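Local coordinates for putative isochorismatase (Streptomyces avermitilis, PDB 3KL2), which is probably a hydrolase of the isochorismatase family, related to the cysteine hydrolases, although its substrate and exact reaction are not established, at residues 144-149 with 175-180. Residues are numbered along the deposited sequence; the frame is centred on the assembly and turned at random.
Sequences FILRSK and RGFRVI
L146 and R147, on helix 142-149, meet F177 in the short link that leads from helix 164-174 into strand 178-187. The backbones stay well apart: their nearest CA atoms, those of L146 and F177, are 9.6 Å from each other, and the gap is bridged mainly by the side chains of L146, R147 and F177. The setting is the parallel beta sheet of the alpha/beta isochorismatase fold, and the contact joins the helix before strand 153-159 to the turn before its neighbour in the sheet. That turn is a Schellman motif ending helix 164-174, with G176 at positive phi as its C-prime residue.

F177 comes straight out of this turn with its side chain directed at the helix. R147 reaches for it tip to tip; a bend at chi2 (-49°) turns CD back from a fully extended course. The guanidinium then lies flat on one face of the ring, planes 24° apart, in a cation-pi stack with R147 CZ 4.0 Å from the F177 ring centroid. The overlap is offset toward the rim, and R147 NE sits 3.4 Å from F177 CZ. L146 approaches the same end of the ring obliquely, while also packing on I154 and M76 of the sheet. An alanine in place of F177 would probably open a gap beside L146 and leave the R147 guanidinium without its aromatic platform, freer to swing.

D143, one turn back on the helix, forms a salt bridge with R175 NH1 and a long, weak ion pair with R147 NE. L146 CD1 touches F177 CZ at 3.5 Å, with F177 CE1 only slightly farther from that methyl, at 3.7 Å.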
ATOM      1  N   PHE A 144       3.851   1.517   9.009  1.00 15.36           N
ATOM      2  CA  PHE A 144       3.735   0.552  10.103  1.00 15.83           C
ATOM      3  C   PHE A 144       4.045   1.134  11.507  1.00 15.70           C
ATOM      4  O   PHE A 144       3.328   0.899  12.459  1.00 15.35           O
ATOM      5  CB  PHE A 144       4.659  -0.611   9.863  1.00 16.20           C
ATOM      6  CG  PHE A 144       4.480  -1.711  10.819  1.00 16.96           C
ATOM      7  CD1 PHE A 144       3.764  -2.848  10.462  1.00 17.16           C
ATOM      8  CD2 PHE A 144       5.020  -1.626  12.090  1.00 15.25           C
ATOM      9  CE1 PHE A 144       3.611  -3.885  11.375  1.00 17.47           C
ATOM     10  CE2 PHE A 144       4.846  -2.649  12.993  1.00 14.46           C
ATOM     11  CZ  PHE A 144       4.162  -3.756  12.656  1.00 16.63           C
ATOM     12  N   ILE A 145       5.118   1.890  11.610  1.00 15.42           N
ATOM     13  CA  ILE A 145       5.581   2.371  12.894  1.00 15.65           C
ATOM     14  C   ILE A 145       4.665   3.481  13.394  1.00 16.80           C
ATOM     15  O   ILE A 145       4.312   3.492  14.570  1.00 17.27           O
ATOM     16  CB  ILE A 145       7.071   2.820  12.812  1.00 15.22           C
ATOM     17  CG1 ILE A 145       7.944   1.586  12.610  1.00 14.66           C
ATOM     18  CG2 ILE A 145       7.492   3.662  14.061  1.00 16.11           C
ATOM     19  CD1 ILE A 145       9.397   1.828  12.263  1.00 14.04           C
ATOM     20  N   LEU A 146       4.272   4.405  12.519  1.00 17.37           N
ATOM     21  CA  LEU A 146       3.376   5.468  12.924  1.00 17.81           C
ATOM     22  C   LEU A 146       2.059   4.886  13.395  1.00 18.82           C
ATOM     23  O   LEU A 146       1.514   5.286  14.436  1.00 18.80           O
ATOM     24  CB  LEU A 146       3.064   6.420  11.773  1.00 17.34           C
ATOM     25  CG  LEU A 146       4.182   7.321  11.225  1.00 16.81           C
ATOM     26  CD1 LEU A 146       3.667   7.936   9.963  1.00 11.92           C
ATOM     27  CD2 LEU A 146       4.660   8.389  12.207  1.00 16.23           C
ATOM     28  N   ARG A 147       1.481   4.005  12.600  1.00 18.95           N
ATOM     29  CA  ARG A 147       0.195   3.469  12.993  1.00 20.15           C
ATOM     30  C   ARG A 147       0.338   2.636  14.259  1.00 20.47           C
ATOM     31  O   ARG A 147      -0.502   2.754  15.156  1.00 19.77           O
ATOM     32  CB  ARG A 147      -0.435   2.617  11.899  1.00 20.90           C
ATOM     33  CG  ARG A 147      -0.782   3.392  10.641  1.00 23.52           C
ATOM     34  CD  ARG A 147      -1.554   4.647  10.916  1.00 27.26           C
ATOM     35  NE  ARG A 147      -2.243   5.123   9.706  1.00 32.20           N
ATOM     36  CZ  ARG A 147      -3.081   6.160   9.674  1.00 32.90           C
ATOM     37  NH1 ARG A 147      -3.376   6.847  10.765  1.00 32.18           N
ATOM     38  NH2 ARG A 147      -3.644   6.492   8.537  1.00 35.28           N
ATOM     39  N   SER A 148       1.404   1.829  14.361  1.00 19.84           N
ATOM     40  CA  SER A 148       1.580   1.027  15.584  1.00 20.13           C
ATOM     41  C   SER A 148       1.684   1.915  16.822  1.00 19.94           C
ATOM     42  O   SER A 148       1.141   1.568  17.857  1.00 20.42           O
ATOM     43  CB  SER A 148       2.811   0.119  15.479  1.00 20.68           C
ATOM     44  OG  SER A 148       2.832  -0.868  16.496  1.00 20.06           O
ATOM     45  N   LYS A 149       2.335   3.078  16.695  1.00 19.26           N
ATOM     46  CA  LYS A 149       2.567   3.976  17.821  1.00 19.40           C
ATOM     47  C   LYS A 149       1.372   4.896  18.097  1.00 20.32           C
ATOM     48  O   LYS A 149       1.374   5.606  19.079  1.00 20.95           O
ATOM     49  CB  LYS A 149       3.845   4.799  17.600  1.00 18.40           C
ATOM     50  CG  LYS A 149       5.108   3.973  17.673  1.00 18.36           C
ATOM     51  CD  LYS A 149       6.417   4.767  17.540  1.00 18.03           C
ATOM     52  CE  LYS A 149       6.680   5.742  18.684  1.00 18.03           C
ATOM     53  NZ  LYS A 149       6.544   5.156  20.081  1.00 16.05           N
ATOM     54  N   ARG A 175      -3.303   8.856   3.331  1.00 20.83           N
ATOM     55  CA  ARG A 175      -3.429   7.832   4.339  1.00 21.11           C
ATOM     56  C   ARG A 175      -3.997   8.386   5.612  1.00 20.84           C
ATOM     57  O   ARG A 175      -3.958   7.712   6.600  1.00 20.59           O
ATOM     58  CB  ARG A 175      -2.086   7.159   4.578  1.00 21.11           C
ATOM     59  CG  ARG A 175      -1.753   6.219   3.449  1.00 23.28           C
ATOM     60  CD  ARG A 175      -0.466   5.532   3.680  1.00 24.67           C
ATOM     61  NE  ARG A 175       0.051   4.994   2.447  1.00 26.60           N
ATOM     62  CZ  ARG A 175       0.962   4.039   2.354  1.00 26.63           C
ATOM     63  NH1 ARG A 175       1.452   3.467   3.442  1.00 29.88           N
ATOM     64  NH2 ARG A 175       1.383   3.662   1.167  1.00 24.84           N
ATOM     65  N   GLY A 176      -4.543   9.601   5.581  1.00 20.66           N
ATOM     66  CA  GLY A 176      -5.355  10.097   6.698  1.00 20.55           C
ATOM     67  C   GLY A 176      -4.630  10.811   7.838  1.00 20.76           C
ATOM     68  O   GLY A 176      -5.280  11.307   8.765  1.00 21.79           O
ATOM     69  N   PHE A 177      -3.310  10.896   7.756  1.00 19.59           N
ATOM     70  CA  PHE A 177      -2.501  11.706   8.653  1.00 19.50           C
ATOM     71  C   PHE A 177      -2.795  13.188   8.482  1.00 20.15           C
ATOM     72  O   PHE A 177      -3.105  13.641   7.413  1.00 20.41           O
ATOM     73  CB  PHE A 177      -0.987  11.450   8.407  1.00 17.96           C
ATOM     74  CG  PHE A 177      -0.556  10.024   8.677  1.00 16.48           C
ATOM     75  CD1 PHE A 177      -0.408   9.558   9.974  1.00 16.75           C
ATOM     76  CD2 PHE A 177      -0.318   9.147   7.645  1.00 17.91           C
ATOM     77  CE1 PHE A 177      -0.028   8.276  10.244  1.00 16.49           C
ATOM     78  CE2 PHE A 177       0.096   7.852   7.905  1.00 16.74           C
ATOM     79  CZ  PHE A 177       0.252   7.423   9.208  1.00 17.32           C
ATOM     80  N   ARG A 178      -2.763  13.924   9.579  1.00 21.28           N
ATOM     81  CA  ARG A 178      -2.675  15.348   9.542  1.00 21.92           C
ATOM     82  C   ARG A 178      -1.195  15.663   9.262  1.00 22.22           C
ATOM     83  O   ARG A 178      -0.346  15.565  10.168  1.00 22.98           O
ATOM     84  CB  ARG A 178      -3.084  15.952  10.884  1.00 22.38           C
ATOM     85  CG  ARG A 178      -2.833  17.444  10.888  1.00 24.30           C
ATOM     86  CD  ARG A 178      -3.412  18.131  12.065  1.00 28.10           C
ATOM     87  NE  ARG A 178      -2.829  17.681  13.325  1.00 29.82           N
ATOM     88  CZ  ARG A 178      -2.864  18.390  14.443  1.00 30.40           C
ATOM     89  NH1 ARG A 178      -3.469  19.566  14.450  1.00 32.12           N
ATOM     90  NH2 ARG A 178      -2.294  17.941  15.548  1.00 29.29           N
ATOM     91  N   VAL A 179      -0.884  15.987   8.012  1.00 21.41           N
ATOM     92  CA  VAL A 179       0.479  16.382   7.638  1.00 20.90           C
ATOM     93  C   VAL A 179       0.748  17.875   7.885  1.00 20.66           C
ATOM     94  O   VAL A 179      -0.012  18.721   7.470  1.00 21.35           O
ATOM     95  CB  VAL A 179       0.729  16.085   6.155  1.00 20.49           C
ATOM     96  CG1 VAL A 179       2.191  16.250   5.833  1.00 18.03           C
ATOM     97  CG2 VAL A 179       0.217  14.653   5.819  1.00 18.51           C
ATOM     98  N   ILE A 180       1.834  18.187   8.553  1.00 20.69           N
ATOM     99  CA  ILE A 180       2.291  19.562   8.707  1.00 20.78           C
ATOM    100  C   ILE A 180       3.635  19.621   7.981  1.00 21.28           C
ATOM    101  O   ILE A 180       4.506  18.789   8.241  1.00 20.18           O
ATOM    102  CB  ILE A 180       2.499  19.905  10.180  1.00 20.68           C
ATOM    103  CG1 ILE A 180       1.164  20.002  10.901  1.00 21.33           C
ATOM    104  CG2 ILE A 180       3.250  21.216  10.350  1.00 20.66           C
ATOM    105  CD1 ILE A 180       1.332  19.941  12.402  1.00 21.18           C
TER